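Local structure of V-type ATP synthase alpha chain (Nanoarchaeum equitans Kin4-M, 5BN3) at residues Gly84-Leu87 with Lys88-Tyr91; Ala293-Ala296 with Ser297-Gly301; Thr322-Trp325 with Ala326-Leu329; Val390-Asn393 with Thr394-Leu397. The protein is subunit A of an archaeal V-type ATP synthase, built from a beta-barrel domain, a barrel-sandwich domain, a P-loop nucleotide-binding domain and a helical C-terminal domain. All coordinates share one frame; numbering follows the deposited sequence.

Contact 1 of 4, residues Gly84-Leu87 with Lys88-Tyr91; sequences GRPL and KDIY
P86 and L87 turn their carbonyl groups into the first turn of helix 87-94, where they accept the amides of I90 and Y91; the motif is a helix N-terminus with P86 at the N-cap position. K88, which opens the second half, meets the preceding residues mainly through its backbone. Its side chain runs straight as far as CE and then bends, bringing NZ into a salt bridge with E92, one turn further on. D89 turns back to the CB-CG side of the P86 ring, its OD2 lying 3.4 Å from CG of P86 in a van der Waals contact between a carboxylate oxygen and the pyrrolidine. I90 is gripped by both backbone and side chain. Its N donates to P86 O over 3.1 Å. With CG1 beside the backbone N (chi1 -67°), the side chain folds back toward the loop, CG1 passing 3.3 Å from P86 O. CD1 then reaches CD2 of L87 at 3.9 Å, the leucine and isoleucine running alongside each other in one direction, while CB of R85 is 4.2 Å from the same CD1. The far end of R85 is held elsewhere, by D81, E49 and the carbonyl of I103. A neighbouring subunit, the chain of NEQ263, packs on this turn. L87 O takes two donors, ND2 of N100 from that neighbouring chain and, within the helix, Y91 N at 3.1 Å.

Contact 2 of 4, residues Ala293-Ala296 with Ser297-Gly301; sequences AREA and SIYLG
A293 and S297 begin a run of i to i+4 backbone hydrogen bonds at the start of helix 293-309: S297 N reaches A293 O, I298 N reaches R294 O, Y299 N reaches E295 O, and L300 N closes on A296 O at 2.8 Å. One side-chain bond joins this network. The S297 hydroxyl donates to R294 O, with OG only 2.6 Å from it; at chi1 71° OG lies between the backbone N and the carbonyl carbon, pointing toward the N-terminal end of the helix. R294 O therefore takes two donors, S297 OG and I298 N, both from the same face of its carbonyl plane. Van der Waals contact links E295 with Y299. CG of E295 lies 3.5 Å from CE1 of the tyrosine, the carboxylate and ring planes being 80° apart, while E295 O sits at the ring edge, in its plane, 3.0 Å from CD1. The polar ends of this pair turn to other parts of the fold: E295 OE1 forms a salt bridge with R185, which also makes a cation-pi contact with the Y299 ring, and Y299 OH bonds to E355. On the sheet side, S297 and L300 pack on I283 of strand 280-285. A buried helix laid against parallel strands in this way is typical of the alpha/beta core of P-loop nucleotide-binding domains.

Contact 3 of 4, residues Thr322-Trp325 with Ala326-Leu329; sequences TSRW and AEAL
W325 and L329, one turn apart on helix 322-335, meet through an off-centre CH-pi contact: CD1 of L329 lies 4.2 Å from the centroid of the five-membered ring, 29° off its normal. The two side chains are crossed rather than aligned, and CD1 is 3.8 Å from the indole NE1, which also makes a weak hydrogen bond to E295 OE2. With its CG anti to the backbone N (chi1 168°), the tryptophan places its five-membered ring near L329. L329 N also donates to W325 O at 3.0 Å, one of four consecutive i to i+4 bonds here. On another side of the helix, R324 and E327 are joined through a water, which accepts from R324 NH1 at 2.9 Å and donates to E327 OE1 at 2.6 Å; it lies at the guanidinium edge, in plane. Further out, R324 NE pairs with E252, and Y256 and Y297 of the neighbouring NEQ263 chain make cation-pi contacts with the same guanidinium. E327 has R294 and T257 of that chain as further partners. Since NH1 of R324 and OE1 of E327 stay 5.0 Å apart, the water carries their link, and the several partners around the buried carboxylate probably fix its rotation.

Contact 4 of 4, residues Val390-Asn393 with Thr394-Leu397; sequences VTQN and TLRL
V390 O and T391 O accept the amides of T394 and L395 in regular alpha-helical fashion, after which R396 N turns back to N393 O, an i to i+3 bond of 3.1 Å that comes from 61° above the carbonyl plane as helix 389-395 ends. T394 adds a side-chain bond, its OG1 donating to V390 O at 2.6 Å. The torsion that sets OG1 beside the backbone N (chi1 -58°) lets hydroxyl and amide of T394 reach that one oxygen from opposite faces of its plane. L395 closes over T391, with CG 3.2 Å from T391 O. N393 and R396 hold their amide and guanidinium planes almost perpendicular, at 89°, and are bridged by two waters. One donates to N393 OD1 at 3.0 Å and accepts from R396 NH2 at 2.9 Å; the other spans OD1 and R396 NH1 with longer bonds. The third guanidinium nitrogen, R396 NE, donates to N230 of the neighbouring NEQ263 chain. With N393 OD1 3.8 Å from R396 NH2, the two waters, in the guanidinium plane at its edge, carry the link between amide and arginine at the point where this helix end meets the other subunit.

In the fold
The four contacts follow one another along the chain, and three adjacent pairs of them touch. G84 N of contact 1 lies 4.0 Å from L300 CD2 of contact 2, packing the loop before helix 87-94 on helix 293-309. Contacts 2 and 3, with centres 11 Å apart, are tied by a salt bridge of 2.8 Å from R294 NH1 to E327 OE1. Contact 4 leans on contact 3 through V390 CG2, which is 3.8 Å from A326 CB. The R324 side chain in contact 3 comes about 8 Å from the bound ADP and about 7 Å from a magnesium ion, whereas the T391 side chain of contact 4 is about 12 Å from ADP.

Contact 1 of 4, residues Gly84-Leu87 with Lys88-Tyr91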
loop_
_atom_site.group_PDB
_atom_site.type_symbol
_atom_site.label_atom_id
_atom_site.label_comp_id
_atom_site.label_asym_id
_atom_site.label_seq_id
_atom_site.Cartn_x
_atom_site.Cartn_y
_atom_site.Cartn_z
ATOM N N GLY A 84 -10.566 -6.919 -38.690
ATOM C CA GLY A 84 -11.311 -6.451 -39.845
ATOM C C GLY A 84 -12.005 -7.565 -40.608
ATOM O O GLY A 84 -12.351 -7.406 -41.779
ATOM N N ARG A 85 -12.212 -8.697 -39.943
ATOM C CA ARG A 85 -12.908 -9.820 -40.560
ATOM C C ARG A 85 -14.408 -9.718 -40.297
ATOM O O ARG A 85 -14.833 -9.547 -39.154
ATOM C CB ARG A 85 -12.342 -11.151 -40.051
ATOM C CG ARG A 85 -10.850 -11.320 -40.337
ATOM C CD ARG A 85 -10.301 -12.644 -39.818
ATOM N NE ARG A 85 -10.193 -12.677 -38.361
ATOM C CZ ARG A 85 -9.659 -13.680 -37.670
ATOM N NH1 ARG A 85 -9.175 -14.742 -38.300
ATOM N NH2 ARG A 85 -9.605 -13.622 -36.347
ATOM N N PRO A 86 -15.215 -9.814 -41.363
ATOM C CA PRO A 86 -16.667 -9.632 -41.245
ATOM C C PRO A 86 -17.334 -10.806 -40.537
ATOM O O PRO A 86 -17.249 -11.940 -41.012
ATOM C CB PRO A 86 -17.129 -9.559 -42.705
ATOM C CG PRO A 86 -16.101 -10.333 -43.465
ATOM C CD PRO A 86 -14.798 -10.109 -42.747
ATOM N N LEU A 87 -18.001 -10.527 -39.420
ATOM C CA LEU A 87 -18.588 -11.574 -38.590
ATOM C C LEU A 87 -19.819 -12.223 -39.224
ATOM O O LEU A 87 -20.143 -13.373 -38.926
ATOM C CB LEU A 87 -18.930 -11.018 -37.207
ATOM C CG LEU A 87 -17.720 -10.617 -36.359
ATOM C CD1 LEU A 87 -18.149 -10.026 -35.031
ATOM C CD2 LEU A 87 -16.836 -11.824 -36.133
ATOM N N LYS A 88 -20.503 -11.481 -40.089
ATOM C CA LYS A 88 -21.664 -12.010 -40.798
ATOM C C LYS A 88 -21.221 -13.088 -41.777
ATOM O O LYS A 88 -21.844 -14.147 -41.873
ATOM C CB LYS A 88 -22.395 -10.885 -41.537
ATOM C CG LYS A 88 -23.555 -11.349 -42.408
ATOM C CD LYS A 88 -24.321 -10.163 -42.989
ATOM C CE LYS A 88 -25.392 -10.615 -43.970
ATOM N NZ LYS A 88 -24.811 -11.234 -45.191
ATOM N N ASP A 89 -20.131 -12.819 -42.492
ATOM C CA ASP A 89 -19.587 -13.772 -43.457
ATOM C C ASP A 89 -18.991 -15.003 -42.771
ATOM O O ASP A 89 -19.102 -16.114 -43.285
ATOM C CB ASP A 89 -18.545 -13.099 -44.360
ATOM C CG ASP A 89 -19.141 -12.003 -45.229
ATOM O OD1 ASP A 89 -20.384 -11.877 -45.268
ATOM O OD2 ASP A 89 -18.363 -11.275 -45.881
ATOM N N ILE A 90 -18.358 -14.802 -41.617
ATOM C CA ILE A 90 -17.832 -15.911 -40.825
ATOM C C ILE A 90 -18.970 -16.844 -40.424
ATOM O O ILE A 90 -18.858 -18.064 -40.547
ATOM C CB ILE A 90 -17.109 -15.414 -39.552
ATOM C CG1 ILE A 90 -15.830 -14.656 -39.919
ATOM C CG2 ILE A 90 -16.773 -16.573 -38.634
ATOM C CD1 ILE A 90 -15.088 -14.094 -38.719
ATOM N N TYR A 91 -20.070 -16.260 -39.958
ATOM C CA TYR A 91 -21.252 -17.030 -39.595
ATOM C C TYR A 91 -21.777 -17.836 -40.779
ATOM O O TYR A 91 -22.094 -19.015 -40.642
ATOM C CB TYR A 91 -22.356 -16.103 -39.076
ATOM C CG TYR A 91 -23.671 -16.805 -38.811
ATOM C CD1 TYR A 91 -23.881 -17.497 -37.628
ATOM C CD2 TYR A 91 -24.701 -16.771 -39.740
ATOM C CE1 TYR A 91 -25.079 -18.140 -37.378
ATOM C CE2 TYR A 91 -25.903 -17.413 -39.499
ATOM C CZ TYR A 91 -26.084 -18.094 -38.316
ATOM O OH TYR A 91 -27.276 -18.732 -38.069
#

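Contact 2 of 4, residues Ala293-Ala296 with Ser297-Gly301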
loop_
_atom_site.group_PDB
_atom_site.type_symbol
_atom_site.label_atom_id
_atom_site.label_comp_id
_atom_site.label_asym_id
_atom_site.label_seq_id
_atom_site.Cartn_x
_atom_site.Cartn_y
_atom_site.Cartn_z
ATOM N N ALA A 293 -5.740 -9.004 -30.195
ATOM C CA ALA A 293 -6.599 -8.392 -31.200
ATOM C C ALA A 293 -7.315 -7.150 -30.663
ATOM O O ALA A 293 -7.919 -6.400 -31.431
ATOM C CB ALA A 293 -7.596 -9.401 -31.722
ATOM N N ARG A 294 -7.258 -6.944 -29.348
ATOM C CA ARG A 294 -7.782 -5.720 -28.743
ATOM C C ARG A 294 -6.980 -4.517 -29.206
ATOM O O ARG A 294 -7.540 -3.461 -29.497
ATOM C CB ARG A 294 -7.726 -5.794 -27.215
ATOM C CG ARG A 294 -8.642 -6.823 -26.590
ATOM C CD ARG A 294 -8.544 -6.775 -25.077
ATOM N NE ARG A 294 -9.164 -7.943 -24.459
ATOM C CZ ARG A 294 -9.074 -8.242 -23.169
ATOM N NH1 ARG A 294 -8.387 -7.453 -22.353
ATOM N NH2 ARG A 294 -9.667 -9.326 -22.699
ATOM N N GLU A 295 -5.660 -4.672 -29.252
ATOM C CA GLU A 295 -4.798 -3.603 -29.740
ATOM C C GLU A 295 -5.106 -3.331 -31.204
ATOM O O GLU A 295 -5.206 -2.179 -31.624
ATOM C CB GLU A 295 -3.319 -3.959 -29.568
ATOM C CG GLU A 295 -2.385 -2.952 -30.218
ATOM C CD GLU A 295 -0.962 -3.044 -29.712
ATOM O OE1 GLU A 295 -0.253 -4.006 -30.079
ATOM O OE2 GLU A 295 -0.547 -2.142 -28.956
ATOM N N ALA A 296 -5.276 -4.400 -31.973
ATOM C CA ALA A 296 -5.590 -4.273 -33.389
ATOM C C ALA A 296 -6.895 -3.513 -33.603
ATOM O O ALA A 296 -6.979 -2.653 -34.475
ATOM C CB ALA A 296 -5.662 -5.640 -34.036
ATOM N N SER A 297 -7.905 -3.823 -32.794
ATOM C CA SER A 297 -9.219 -3.191 -32.928
ATOM C C SER A 297 -9.169 -1.675 -32.710
ATOM O O SER A 297 -9.917 -0.926 -33.341
ATOM C CB SER A 297 -10.216 -3.822 -31.957
ATOM O OG SER A 297 -9.922 -3.457 -30.620
ATOM N N ILE A 298 -8.290 -1.235 -31.814
ATOM C CA ILE A 298 -8.124 0.188 -31.520
ATOM C C ILE A 298 -7.512 0.946 -32.703
ATOM O O ILE A 298 -8.023 1.988 -33.122
ATOM C CB ILE A 298 -7.240 0.391 -30.272
ATOM C CG1 ILE A 298 -7.992 -0.031 -29.001
ATOM C CG2 ILE A 298 -6.793 1.835 -30.159
ATOM C CD1 ILE A 298 -9.195 0.844 -28.676
ATOM N N TYR A 299 -6.411 0.424 -33.236
ATOM C CA TYR A 299 -5.754 1.042 -34.386
ATOM C C TYR A 299 -6.622 0.944 -35.636
ATOM O O TYR A 299 -6.622 1.849 -36.474
ATOM C CB TYR A 299 -4.386 0.393 -34.632
ATOM C CG TYR A 299 -3.354 0.738 -33.580
ATOM C CD1 TYR A 299 -3.306 0.052 -32.377
ATOM C CD2 TYR A 299 -2.428 1.749 -33.793
ATOM C CE1 TYR A 299 -2.370 0.363 -31.413
ATOM C CE2 TYR A 299 -1.485 2.066 -32.832
ATOM C CZ TYR A 299 -1.462 1.369 -31.644
ATOM O OH TYR A 299 -0.529 1.677 -30.682
ATOM N N LEU A 300 -7.360 -0.156 -35.751
ATOM C CA LEU A 300 -8.244 -0.385 -36.888
ATOM C C LEU A 300 -9.348 0.664 -36.951
ATOM O O LEU A 300 -9.593 1.260 -38.002
ATOM C CB LEU A 300 -8.886 -1.769 -36.780
ATOM C CG LEU A 300 -9.702 -2.214 -37.993
ATOM C CD1 LEU A 300 -8.796 -2.961 -38.944
ATOM C CD2 LEU A 300 -10.898 -3.067 -37.595
ATOM N N GLY A 301 -10.015 0.880 -35.821
ATOM C CA GLY A 301 -11.111 1.832 -35.754
ATOM C C GLY A 301 -10.653 3.259 -35.961
ATOM O O GLY A 301 -11.362 4.067 -36.562
#

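Contact 3 of 4, residues Thr322-Trp325 with Ala326-Leu329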
loop_
_atom_site.group_PDB
_atom_site.type_symbol
_atom_site.label_atom_id
_atom_site.label_comp_id
_atom_site.label_asym_id
_atom_site.label_seq_id
_atom_site.Cartn_x
_atom_site.Cartn_y
_atom_site.Cartn_z
ATOM N N THR A 322 -10.924 1.199 -23.197
ATOM C CA THR A 322 -9.479 1.327 -23.405
ATOM C C THR A 322 -8.635 0.592 -22.364
ATOM O O THR A 322 -7.476 0.269 -22.613
ATOM C CB THR A 322 -9.034 2.803 -23.469
ATOM O OG1 THR A 322 -9.331 3.452 -22.226
ATOM C CG2 THR A 322 -9.747 3.518 -24.601
ATOM N N SER A 323 -9.216 0.334 -21.199
ATOM C CA SER A 323 -8.534 -0.434 -20.164
ATOM C C SER A 323 -8.214 -1.866 -20.607
ATOM O O SER A 323 -7.233 -2.456 -20.156
ATOM C CB SER A 323 -9.368 -0.458 -18.883
ATOM O OG SER A 323 -9.604 0.855 -18.414
ATOM N N ARG A 324 -9.041 -2.419 -21.490
ATOM C CA ARG A 324 -8.843 -3.786 -21.969
ATOM C C ARG A 324 -7.652 -3.850 -22.919
ATOM O O ARG A 324 -6.935 -4.849 -22.969
ATOM C CB ARG A 324 -10.107 -4.302 -22.665
ATOM C CG ARG A 324 -11.383 -4.133 -21.848
ATOM C CD ARG A 324 -11.232 -4.705 -20.452
ATOM N NE ARG A 324 -12.390 -4.388 -19.622
ATOM C CZ ARG A 324 -12.340 -4.198 -18.308
ATOM N NH1 ARG A 324 -11.184 -4.289 -17.665
ATOM N NH2 ARG A 324 -13.448 -3.911 -17.640
ATOM N N TRP A 325 -7.457 -2.773 -23.673
ATOM C CA TRP A 325 -6.296 -2.617 -24.542
ATOM C C TRP A 325 -5.046 -2.505 -23.677
ATOM O O TRP A 325 -4.013 -3.102 -23.980
ATOM C CB TRP A 325 -6.473 -1.369 -25.423
ATOM C CG TRP A 325 -5.241 -0.918 -26.178
ATOM C CD1 TRP A 325 -4.209 -1.698 -26.621
ATOM C CD2 TRP A 325 -4.918 0.427 -26.563
ATOM N NE1 TRP A 325 -3.270 -0.920 -27.258
ATOM C CE2 TRP A 325 -3.683 0.387 -27.238
ATOM C CE3 TRP A 325 -5.559 1.661 -26.407
ATOM C CZ2 TRP A 325 -3.073 1.532 -27.752
ATOM C CZ3 TRP A 325 -4.954 2.796 -26.918
ATOM C CH2 TRP A 325 -3.724 2.724 -27.582
ATOM N N ALA A 326 -5.153 -1.758 -22.584
ATOM C CA ALA A 326 -4.049 -1.637 -21.639
ATOM C C ALA A 326 -3.681 -2.990 -21.034
ATOM O O ALA A 326 -2.501 -3.279 -20.828
ATOM C CB ALA A 326 -4.392 -0.642 -20.551
ATOM N N GLU A 327 -4.686 -3.815 -20.748
ATOM C CA GLU A 327 -4.440 -5.160 -20.226
ATOM C C GLU A 327 -3.677 -6.007 -21.239
ATOM O O GLU A 327 -2.811 -6.801 -20.871
ATOM C CB GLU A 327 -5.754 -5.860 -19.869
ATOM C CG GLU A 327 -5.559 -7.297 -19.381
ATOM C CD GLU A 327 -6.844 -8.103 -19.348
ATOM O OE1 GLU A 327 -7.918 -7.530 -19.629
ATOM O OE2 GLU A 327 -6.783 -9.318 -19.044
ATOM N N ALA A 328 -4.010 -5.841 -22.515
ATOM C CA ALA A 328 -3.331 -6.572 -23.575
ATOM C C ALA A 328 -1.859 -6.178 -23.636
ATOM O O ALA A 328 -0.989 -7.037 -23.755
ATOM C CB ALA A 328 -4.006 -6.323 -24.907
ATOM N N LEU A 329 -1.589 -4.878 -23.552
ATOM C CA LEU A 329 -0.220 -4.368 -23.534
ATOM C C LEU A 329 0.569 -4.926 -22.358
ATOM O O LEU A 329 1.731 -5.313 -22.498
ATOM C CB LEU A 329 -0.221 -2.840 -23.460
ATOM C CG LEU A 329 -0.722 -2.087 -24.691
ATOM C CD1 LEU A 329 -0.747 -0.588 -24.439
ATOM C CD2 LEU A 329 0.168 -2.408 -25.867
HETATM O O HOH W 1 -8.636 -5.472 -18.296
#

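Contact 4 of 4, residues Val390-Asn393 with Thr394-Leu397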
loop_
_atom_site.group_PDB
_atom_site.type_symbol
_atom_site.label_atom_id
_atom_site.label_comp_id
_atom_site.label_asym_id
_atom_site.label_seq_id
_atom_site.Cartn_x
_atom_site.Cartn_y
_atom_site.Cartn_z
ATOM N N VAL A 390 -4.041 4.142 -16.214
ATOM C CA VAL A 390 -4.797 4.308 -17.456
ATOM C C VAL A 390 -5.631 5.588 -17.432
ATOM O O VAL A 390 -5.587 6.383 -18.371
ATOM C CB VAL A 390 -5.700 3.090 -17.750
ATOM C CG1 VAL A 390 -6.387 3.249 -19.096
ATOM C CG2 VAL A 390 -4.882 1.814 -17.738
ATOM N N THR A 391 -6.379 5.789 -16.352
ATOM C CA THR A 391 -7.188 6.996 -16.209
ATOM C C THR A 391 -6.310 8.243 -16.187
ATOM O O THR A 391 -6.576 9.207 -16.902
ATOM C CB THR A 391 -8.026 6.965 -14.917
ATOM O OG1 THR A 391 -8.863 5.802 -14.909
ATOM C CG2 THR A 391 -8.896 8.205 -14.827
ATOM N N GLN A 392 -5.262 8.224 -15.367
ATOM C CA GLN A 392 -4.415 9.402 -15.194
ATOM C C GLN A 392 -3.635 9.773 -16.451
ATOM O O GLN A 392 -3.535 10.952 -16.789
ATOM C CB GLN A 392 -3.477 9.227 -13.993
ATOM C CG GLN A 392 -4.199 9.284 -12.650
ATOM C CD GLN A 392 -5.026 10.546 -12.497
ATOM O OE1 GLN A 392 -4.593 11.629 -12.881
ATOM N NE2 GLN A 392 -6.232 10.409 -11.952
ATOM N N ASN A 393 -3.082 8.778 -17.138
ATOM C CA ASN A 393 -2.418 9.030 -18.418
ATOM C C ASN A 393 -3.374 9.624 -19.447
ATOM O O ASN A 393 -3.029 10.569 -20.158
ATOM C CB ASN A 393 -1.810 7.741 -18.981
ATOM C CG ASN A 393 -0.555 7.313 -18.248
ATOM O OD1 ASN A 393 0.072 8.107 -17.545
ATOM N ND2 ASN A 393 -0.171 6.054 -18.424
ATOM N N THR A 394 -4.573 9.052 -19.523
ATOM C CA THR A 394 -5.592 9.508 -20.463
ATOM C C THR A 394 -5.989 10.966 -20.217
ATOM O O THR A 394 -6.214 11.722 -21.161
ATOM C CB THR A 394 -6.842 8.600 -20.403
ATOM O OG1 THR A 394 -6.468 7.246 -20.697
ATOM C CG2 THR A 394 -7.886 9.052 -21.402
ATOM N N LEU A 395 -6.051 11.364 -18.950
ATOM C CA LEU A 395 -6.441 12.731 -18.599
ATOM C C LEU A 395 -5.444 13.782 -19.085
ATOM O O LEU A 395 -5.789 14.955 -19.227
ATOM C CB LEU A 395 -6.656 12.861 -17.087
ATOM C CG LEU A 395 -7.860 12.097 -16.537
ATOM C CD1 LEU A 395 -8.141 12.481 -15.091
ATOM C CD2 LEU A 395 -9.074 12.345 -17.407
ATOM N N ARG A 396 -4.208 13.367 -19.346
ATOM C CA ARG A 396 -3.212 14.301 -19.861
ATOM C C ARG A 396 -3.168 14.296 -21.388
ATOM O O ARG A 396 -2.341 14.977 -21.997
ATOM C CB ARG A 396 -1.833 14.008 -19.258
ATOM C CG ARG A 396 -1.807 14.119 -17.738
ATOM C CD ARG A 396 -0.422 14.458 -17.215
ATOM N NE ARG A 396 0.590 13.512 -17.677
ATOM C CZ ARG A 396 0.830 12.335 -17.106
ATOM N NH1 ARG A 396 0.127 11.953 -16.050
ATOM N NH2 ARG A 396 1.773 11.542 -17.592
ATOM N N LEU A 397 -4.085 13.550 -21.999
ATOM C CA LEU A 397 -4.149 13.453 -23.457
ATOM C C LEU A 397 -5.459 13.986 -24.045
ATOM O O LEU A 397 -5.481 14.469 -25.179
ATOM C CB LEU A 397 -3.936 12.002 -23.906
ATOM C CG LEU A 397 -2.573 11.365 -23.621
ATOM C CD1 LEU A 397 -2.592 9.874 -23.939
ATOM C CD2 LEU A 397 -1.480 12.059 -24.415
HETATM O O HOH W 2 2.683 9.010 -16.500
HETATM O O HOH W 3 0.211 9.286 -14.506
#